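Local structure of adhesion and penetration protein autotransporter (3SYJ) at residues I131-Y142 against I224-N235. The protein promotes bacterial adherence, invasion and aggregation as a self-associating autotransporter, and is probably a serine protease. Sequence-based numbering, arbitrary orientation.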
ATOM      1  N   ILE A 131      41.974 -25.891  35.732  1.00 19.57           N
ATOM      2  CA  ILE A 131      42.754 -24.675  35.570  1.00 15.36           C
ATOM      3  C   ILE A 131      44.239 -25.018  35.554  1.00 16.24           C
ATOM      4  O   ILE A 131      44.679 -25.941  36.239  1.00 16.83           O
ATOM      5  CB  ILE A 131      42.441 -23.639  36.686  1.00 15.62           C
ATOM      6  CG1 ILE A 131      42.998 -22.269  36.323  1.00 15.81           C
ATOM      7  CG2 ILE A 131      42.976 -24.086  38.035  1.00 13.84           C
ATOM      8  CD1 ILE A 131      42.242 -21.133  36.968  1.00 14.55           C
ATOM      9  N   ASP A 132      45.005 -24.287  34.753  1.00 17.00           N
ATOM     10  CA  ASP A 132      46.441 -24.495  34.693  1.00 20.30           C
ATOM     11  C   ASP A 132      47.125 -23.941  35.931  1.00 21.43           C
ATOM     12  O   ASP A 132      46.623 -23.005  36.562  1.00 18.13           O
ATOM     13  CB  ASP A 132      47.029 -23.836  33.444  1.00 21.82           C
ATOM     14  CG  ASP A 132      46.593 -24.516  32.164  1.00 25.94           C
ATOM     15  OD1 ASP A 132      45.926 -25.566  32.249  1.00 27.61           O
ATOM     16  OD2 ASP A 132      46.921 -23.999  31.078  1.00 30.39           O
ATOM     17  N   MET A 133      48.277 -24.524  36.262  1.00 17.78           N
ATOM     18  CA  MET A 133      49.131 -24.044  37.341  1.00 19.13           C
ATOM     19  C   MET A 133      50.239 -23.085  36.870  1.00 24.16           C
ATOM     20  O   MET A 133      50.729 -23.184  35.742  1.00 16.64           O
ATOM     21  CB  MET A 133      49.796 -25.229  38.028  1.00 21.19           C
ATOM     22  CG  MET A 133      48.837 -26.239  38.596  1.00 23.97           C
ATOM     23  SD  MET A 133      49.762 -27.455  39.533  1.00 25.26           S
ATOM     24  CE  MET A 133      48.438 -28.373  40.299  1.00 25.77           C
ATOM     25  N   THR A 134      50.637 -22.160  37.742  1.00 20.95           N
ATOM     26  CA  THR A 134      51.841 -21.375  37.500  1.00 22.68           C
ATOM     27  C   THR A 134      53.017 -22.331  37.671  1.00 21.76           C
ATOM     28  O   THR A 134      52.904 -23.333  38.379  1.00 19.77           O
ATOM     29  CB  THR A 134      51.966 -20.157  38.462  1.00 21.21           C
ATOM     30  OG1 THR A 134      51.842 -20.588  39.825  1.00 16.53           O
ATOM     31  CG2 THR A 134      50.893 -19.128  38.159  1.00 17.05           C
ATOM     32  N   SER A 135      54.139 -22.045  37.020  1.00 22.51           N
ATOM     33  CA  SER A 135      55.219 -23.027  36.976  1.00 24.42           C
ATOM     34  C   SER A 135      56.461 -22.654  37.783  1.00 26.97           C
ATOM     35  O   SER A 135      57.292 -23.511  38.080  1.00 30.03           O
ATOM     36  CB  SER A 135      55.604 -23.319  35.530  1.00 25.50           C
ATOM     37  OG  SER A 135      55.926 -22.120  34.857  1.00 30.51           O
ATOM     38  N   ASN A 136      56.587 -21.381  38.140  1.00 29.07           N
ATOM     39  CA  ASN A 136      57.763 -20.909  38.864  1.00 27.32           C
ATOM     40  C   ASN A 136      57.551 -21.031  40.362  1.00 25.89           C
ATOM     41  O   ASN A 136      56.471 -20.725  40.867  1.00 25.50           O
ATOM     42  CB  ASN A 136      58.052 -19.459  38.482  1.00 27.37           C
ATOM     43  CG  ASN A 136      59.479 -19.035  38.795  1.00 33.08           C
ATOM     44  OD1 ASN A 136      60.000 -19.298  39.879  1.00 32.67           O
ATOM     45  ND2 ASN A 136      60.110 -18.351  37.843  1.00 26.61           N
ATOM     46  N   MET A 137      58.571 -21.491  41.076  1.00 25.10           N
ATOM     47  CA  MET A 137      58.457 -21.651  42.522  1.00 29.80           C
ATOM     48  C   MET A 137      58.989 -20.438  43.298  1.00 33.84           C
ATOM     49  O   MET A 137      58.865 -20.366  44.523  1.00 31.05           O
ATOM     50  CB  MET A 137      59.148 -22.933  42.986  1.00 32.09           C
ATOM     51  CG  MET A 137      58.639 -24.196  42.307  1.00 36.88           C
ATOM     52  SD  MET A 137      56.893 -24.535  42.613  1.00 35.07           S
ATOM     53  CE  MET A 137      56.848 -24.532  44.395  1.00 21.80           C
ATOM     54  N   ASN A 138      59.566 -19.477  42.585  1.00 30.26           N
ATOM     55  CA  ASN A 138      59.999 -18.244  43.224  1.00 34.13           C
ATOM     56  C   ASN A 138      58.857 -17.230  43.339  1.00 30.87           C
ATOM     57  O   ASN A 138      58.415 -16.658  42.341  1.00 31.33           O
ATOM     58  CB  ASN A 138      61.190 -17.638  42.484  1.00 36.06           C
ATOM     59  CG  ASN A 138      61.633 -16.307  43.085  1.00 49.02           C
ATOM     60  OD1 ASN A 138      61.595 -16.106  44.311  1.00 36.59           O
ATOM     61  ND2 ASN A 138      62.056 -15.385  42.218  1.00 50.95           N
ATOM     62  N   GLY A 139      58.390 -17.013  44.563  1.00 26.41           N
ATOM     63  CA  GLY A 139      57.304 -16.087  44.822  1.00 28.35           C
ATOM     64  C   GLY A 139      57.484 -14.702  44.226  1.00 29.82           C
ATOM     65  O   GLY A 139      56.513 -14.071  43.809  1.00 33.03           O
ATOM     66  N   SER A 140      58.722 -14.220  44.179  1.00 28.92           N
ATOM     67  CA  SER A 140      59.005 -12.893  43.633  1.00 30.53           C
ATOM     68  C   SER A 140      58.581 -12.738  42.167  1.00 32.40           C
ATOM     69  O   SER A 140      58.319 -11.624  41.706  1.00 33.04           O
ATOM     70  CB  SER A 140      60.488 -12.554  43.793  1.00 34.52           C
ATOM     71  OG  SER A 140      60.870 -12.594  45.160  1.00 35.54           O
ATOM     72  N   THR A 141      58.515 -13.854  41.445  1.00 29.95           N
ATOM     73  CA  THR A 141      58.136 -13.856  40.029  1.00 28.35           C
ATOM     74  C   THR A 141      56.836 -13.114  39.769  1.00 25.78           C
ATOM     75  O   THR A 141      56.679 -12.450  38.747  1.00 27.96           O
ATOM     76  CB  THR A 141      57.923 -15.298  39.520  1.00 30.17           C
ATOM     77  OG1 THR A 141      59.149 -16.026  39.617  1.00 41.64           O
ATOM     78  CG2 THR A 141      57.430 -15.306  38.069  1.00 32.67           C
ATOM     79  N   TYR A 142      55.907 -13.240  40.708  1.00 24.80           N
ATOM     80  CA  TYR A 142      54.521 -12.852  40.486  1.00 27.26           C
ATOM     81  C   TYR A 142      54.201 -11.435  40.948  1.00 31.12           C
ATOM     82  O   TYR A 142      53.067 -10.976  40.810  1.00 30.38           O
ATOM     83  CB  TYR A 142      53.602 -13.883  41.146  1.00 23.35           C
ATOM     84  CG  TYR A 142      53.932 -15.280  40.670  1.00 27.04           C
ATOM     85  CD1 TYR A 142      53.556 -15.707  39.398  1.00 23.24           C
ATOM     86  CD2 TYR A 142      54.656 -16.162  41.469  1.00 24.85           C
ATOM     87  CE1 TYR A 142      53.871 -16.974  38.944  1.00 21.75           C
ATOM     88  CE2 TYR A 142      54.978 -17.434  41.021  1.00 19.51           C
ATOM     89  CZ  TYR A 142      54.581 -17.829  39.756  1.00 20.73           C
ATOM     90  OH  TYR A 142      54.889 -19.081  39.292  1.00 22.88           O
ATOM     91  N   ILE A 224      46.140 -16.168  39.957  1.00 14.68           N
ATOM     92  CA  ILE A 224      46.794 -14.994  39.406  1.00 14.67           C
ATOM     93  C   ILE A 224      46.560 -14.911  37.904  1.00 19.43           C
ATOM     94  O   ILE A 224      46.530 -15.933  37.210  1.00 16.95           O
ATOM     95  CB  ILE A 224      48.307 -14.958  39.758  1.00 20.34           C
ATOM     96  CG1 ILE A 224      48.889 -13.549  39.555  1.00 18.51           C
ATOM     97  CG2 ILE A 224      49.085 -16.034  38.986  1.00 16.38           C
ATOM     98  CD1 ILE A 224      50.296 -13.384  40.093  1.00 16.34           C
ATOM     99  N   TYR A 225      46.357 -13.697  37.403  1.00 16.46           N
ATOM    100  CA  TYR A 225      46.142 -13.525  35.976  1.00 16.63           C
ATOM    101  C   TYR A 225      47.451 -13.259  35.241  1.00 21.10           C
ATOM    102  O   TYR A 225      48.135 -12.273  35.516  1.00 16.98           O
ATOM    103  CB  TYR A 225      45.164 -12.387  35.699  1.00 14.93           C
ATOM    104  CG  TYR A 225      44.722 -12.323  34.243  1.00 15.36           C
ATOM    105  CD1 TYR A 225      43.859 -13.276  33.726  1.00 15.07           C
ATOM    106  CD2 TYR A 225      45.172 -11.320  33.395  1.00 16.15           C
ATOM    107  CE1 TYR A 225      43.442 -13.234  32.411  1.00 19.82           C
ATOM    108  CE2 TYR A 225      44.765 -11.267  32.072  1.00 20.29           C
ATOM    109  CZ  TYR A 225      43.896 -12.232  31.584  1.00 20.73           C
ATOM    110  OH  TYR A 225      43.468 -12.205  30.281  1.00 17.45           O
ATOM    111  N   ASP A 226      47.789 -14.152  34.311  1.00 20.21           N
ATOM    112  CA  ASP A 226      48.914 -13.958  33.403  1.00 20.28           C
ATOM    113  C   ASP A 226      48.427 -13.183  32.178  1.00 21.67           C
ATOM    114  O   ASP A 226      47.676 -13.712  31.366  1.00 25.38           O
ATOM    115  CB  ASP A 226      49.490 -15.312  32.982  1.00 23.28           C
ATOM    116  CG  ASP A 226      50.788 -15.187  32.198  1.00 25.20           C
ATOM    117  OD1 ASP A 226      50.894 -14.288  31.337  1.00 25.97           O
ATOM    118  OD2 ASP A 226      51.706 -15.997  32.440  1.00 26.69           O
ATOM    119  N   ALA A 227      48.849 -11.930  32.053  1.00 24.28           N
ATOM    120  CA  ALA A 227      48.353 -11.050  30.995  1.00 27.63           C
ATOM    121  C   ALA A 227      48.976 -11.359  29.635  1.00 29.58           C
ATOM    122  O   ALA A 227      48.384 -11.080  28.591  1.00 27.35           O
ATOM    123  CB  ALA A 227      48.594  -9.593  31.362  1.00 25.95           C
ATOM    124  N   GLU A 228      50.176 -11.923  29.648  1.00 27.57           N
ATOM    125  CA  GLU A 228      50.832 -12.304  28.408  1.00 30.55           C
ATOM    126  C   GLU A 228      50.096 -13.497  27.789  1.00 29.74           C
ATOM    127  O   GLU A 228      49.735 -13.465  26.611  1.00 33.05           O
ATOM    128  CB  GLU A 228      52.310 -12.592  28.677  1.00 31.08           C
ATOM    129  CG  GLU A 228      52.894 -11.632  29.718  1.00 33.73           C
ATOM    130  CD  GLU A 228      54.416 -11.614  29.764  1.00 47.22           C
ATOM    131  OE1 GLU A 228      55.036 -12.700  29.758  1.00 53.02           O
ATOM    132  OE2 GLU A 228      54.994 -10.503  29.818  1.00 46.95           O
ATOM    133  N   LYS A 229      49.831 -14.522  28.598  1.00 28.56           N
ATOM    134  CA  LYS A 229      49.090 -15.700  28.148  1.00 28.78           C
ATOM    135  C   LYS A 229      47.585 -15.447  28.040  1.00 26.47           C
ATOM    136  O   LYS A 229      46.884 -16.152  27.314  1.00 24.79           O
ATOM    137  CB  LYS A 229      49.320 -16.883  29.093  1.00 26.99           C
ATOM    138  CG  LYS A 229      50.772 -17.290  29.315  1.00 23.64           C
ATOM    139  CD  LYS A 229      50.833 -18.538  30.192  1.00 25.94           C
ATOM    140  CE  LYS A 229      52.225 -18.812  30.743  1.00 33.63           C
ATOM    141  NZ  LYS A 229      53.198 -19.262  29.712  1.00 35.05           N
ATOM    142  N   GLN A 230      47.099 -14.447  28.772  1.00 24.92           N
ATOM    143  CA  GLN A 230      45.666 -14.179  28.876  1.00 24.00           C
ATOM    144  C   GLN A 230      44.921 -15.320  29.564  1.00 23.09           C
ATOM    145  O   GLN A 230      43.848 -15.736  29.127  1.00 24.25           O
ATOM    146  CB  GLN A 230      45.054 -13.901  27.502  1.00 24.26           C
ATOM    147  CG  GLN A 230      45.633 -12.684  26.816  1.00 24.94           C
ATOM    148  CD  GLN A 230      44.604 -11.947  25.987  1.00 30.65           C
ATOM    149  OE1 GLN A 230      43.932 -12.537  25.131  1.00 29.94           O
ATOM    150  NE2 GLN A 230      44.466 -10.646  26.245  1.00 35.82           N
ATOM    151  N   LYS A 231      45.495 -15.811  30.653  1.00 23.61           N
ATOM    152  CA  LYS A 231      44.961 -16.968  31.350  1.00 22.76           C
ATOM    153  C   LYS A 231      44.854 -16.639  32.813  1.00 17.51           C
ATOM    154  O   LYS A 231      45.733 -15.984  33.363  1.00 20.27           O
ATOM    155  CB  LYS A 231      45.935 -18.143  31.248  1.00 19.00           C
ATOM    156  CG  LYS A 231      45.654 -19.160  30.175  1.00 28.17           C
ATOM    157  CD  LYS A 231      46.627 -20.332  30.301  1.00 29.25           C
ATOM    158  CE  LYS A 231      46.123 -21.543  29.534  1.00 37.21           C
ATOM    159  NZ  LYS A 231      45.972 -21.271  28.072  1.00 52.24           N
ATOM    160  N   TRP A 232      43.796 -17.111  33.454  1.00 12.77           N
ATOM    161  CA  TRP A 232      43.844 -17.252  34.897  1.00 16.71           C
ATOM    162  C   TRP A 232      44.595 -18.547  35.205  1.00 15.99           C
ATOM    163  O   TRP A 232      44.399 -19.570  34.542  1.00 15.73           O
ATOM    164  CB  TRP A 232      42.440 -17.265  35.502  1.00 14.94           C
ATOM    165  CG  TRP A 232      41.803 -15.901  35.607  1.00 12.59           C
ATOM    166  CD1 TRP A 232      40.855 -15.364  34.776  1.00 13.35           C
ATOM    167  CD2 TRP A 232      42.067 -14.906  36.606  1.00 13.93           C
ATOM    168  NE1 TRP A 232      40.513 -14.094  35.200  1.00 10.76           N
ATOM    169  CE2 TRP A 232      41.244 -13.790  36.322  1.00 12.55           C
ATOM    170  CE3 TRP A 232      42.920 -14.848  37.716  1.00 11.13           C
ATOM    171  CZ2 TRP A 232      41.244 -12.637  37.109  1.00 12.03           C
ATOM    172  CZ3 TRP A 232      42.919 -13.688  38.501  1.00 14.23           C
ATOM    173  CH2 TRP A 232      42.088 -12.607  38.190  1.00 12.51           C
ATOM    174  N   LEU A 233      45.490 -18.489  36.181  1.00 15.54           N
ATOM    175  CA  LEU A 233      46.234 -19.666  36.618  1.00 16.12           C
ATOM    176  C   LEU A 233      46.056 -19.772  38.109  1.00 15.55           C
ATOM    177  O   LEU A 233      45.919 -18.747  38.785  1.00 18.39           O
ATOM    178  CB  LEU A 233      47.725 -19.512  36.306  1.00 14.96           C
ATOM    179  CG  LEU A 233      48.121 -19.438  34.832  1.00 17.14           C
ATOM    180  CD1 LEU A 233      49.438 -18.716  34.649  1.00 20.27           C
ATOM    181  CD2 LEU A 233      48.211 -20.831  34.270  1.00 19.27           C
ATOM    182  N   ILE A 234      46.040 -20.988  38.641  1.00 13.72           N
ATOM    183  CA  ILE A 234      46.101 -21.101  40.083  1.00 14.61           C
ATOM    184  C   ILE A 234      47.551 -20.851  40.476  1.00 18.49           C
ATOM    185  O   ILE A 234      48.469 -21.400  39.862  1.00 17.72           O
ATOM    186  CB  ILE A 234      45.577 -22.448  40.644  1.00 13.96           C
ATOM    187  CG1 ILE A 234      45.745 -22.453  42.168  1.00 12.51           C
ATOM    188  CG2 ILE A 234      46.293 -23.626  40.011  1.00 10.49           C
ATOM    189  CD1 ILE A 234      45.019 -23.555  42.875  1.00 11.42           C
ATOM    190  N   ASN A 235      47.759 -19.994  41.474  1.00 18.98           N
ATOM    191  CA  ASN A 235      49.109 -19.598  41.860  1.00 15.67           C
ATOM    192  C   ASN A 235      49.540 -20.229  43.173  1.00 14.82           C
ATOM    193  O   ASN A 235      50.703 -20.558  43.356  1.00 18.25           O
ATOM    194  CB  ASN A 235      49.217 -18.073  41.925  1.00 23.21           C
ATOM    195  CG  ASN A 235      50.636 -17.586  42.202  1.00 23.29           C
ATOM    196  OD1 ASN A 235      51.622 -18.212  41.798  1.00 21.30           O
ATOM    197  ND2 ASN A 235      50.739 -16.457  42.887  1.00 12.35           N
TER
HETATM  198  O   HOH W   1      44.188 -22.085  33.212  1.00 19.46           O
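Ile234 makes two backbone hydrogen bonds with the loop residues that flank Met133: its N gives to Asp132 O (3.0 Å) and its O receives Thr134 N (3.1 Å). This is the pattern of a single parallel bridge, laid beside the hairpin of strands 221-226 and 231-238 in the N-terminal S6-family (IgA1 protease-like) domain of the passenger, away from the probable catalytic Ser218. A water lengthens the pairing, accepting from Asp132 N (2.8 Å) and donating to Trp232 O.

Apolar groups pack around this seam. In Ile131, CG1 anti to the backbone N (chi1 -166°) lies against Trp232 O, leaving CG2 to meet Ile234 CG2; Met133 CG lies alongside that same methyl. Thr134 CG2 touches Ile224 CG2 and Leu233 CB, each at 3.7 Å.

Farther along, Asn235 OD1 sits 3.4 Å above the centre of the Tyr142 ring, whose opposite face carries Thr141 CB; amide and ring planes are 60° apart. Thr134 OG1 also approaches this oxygen and may donate to it. The phenol OH donates to Asn136 O (2.8 Å), fixing the ring's far end, and Ile224 CD1 meets Tyr142 CB at 3.5 Å.

Charge probably contributes little: Asp132 OD2 and Lys231 NZ are 4.2 Å apart, too far for a salt bridge. Within this contact the loop thus meets the hairpin mainly through main-chain bonds and buried methyls, with electrostatics probably a weak addition on the more solvent-exposed side.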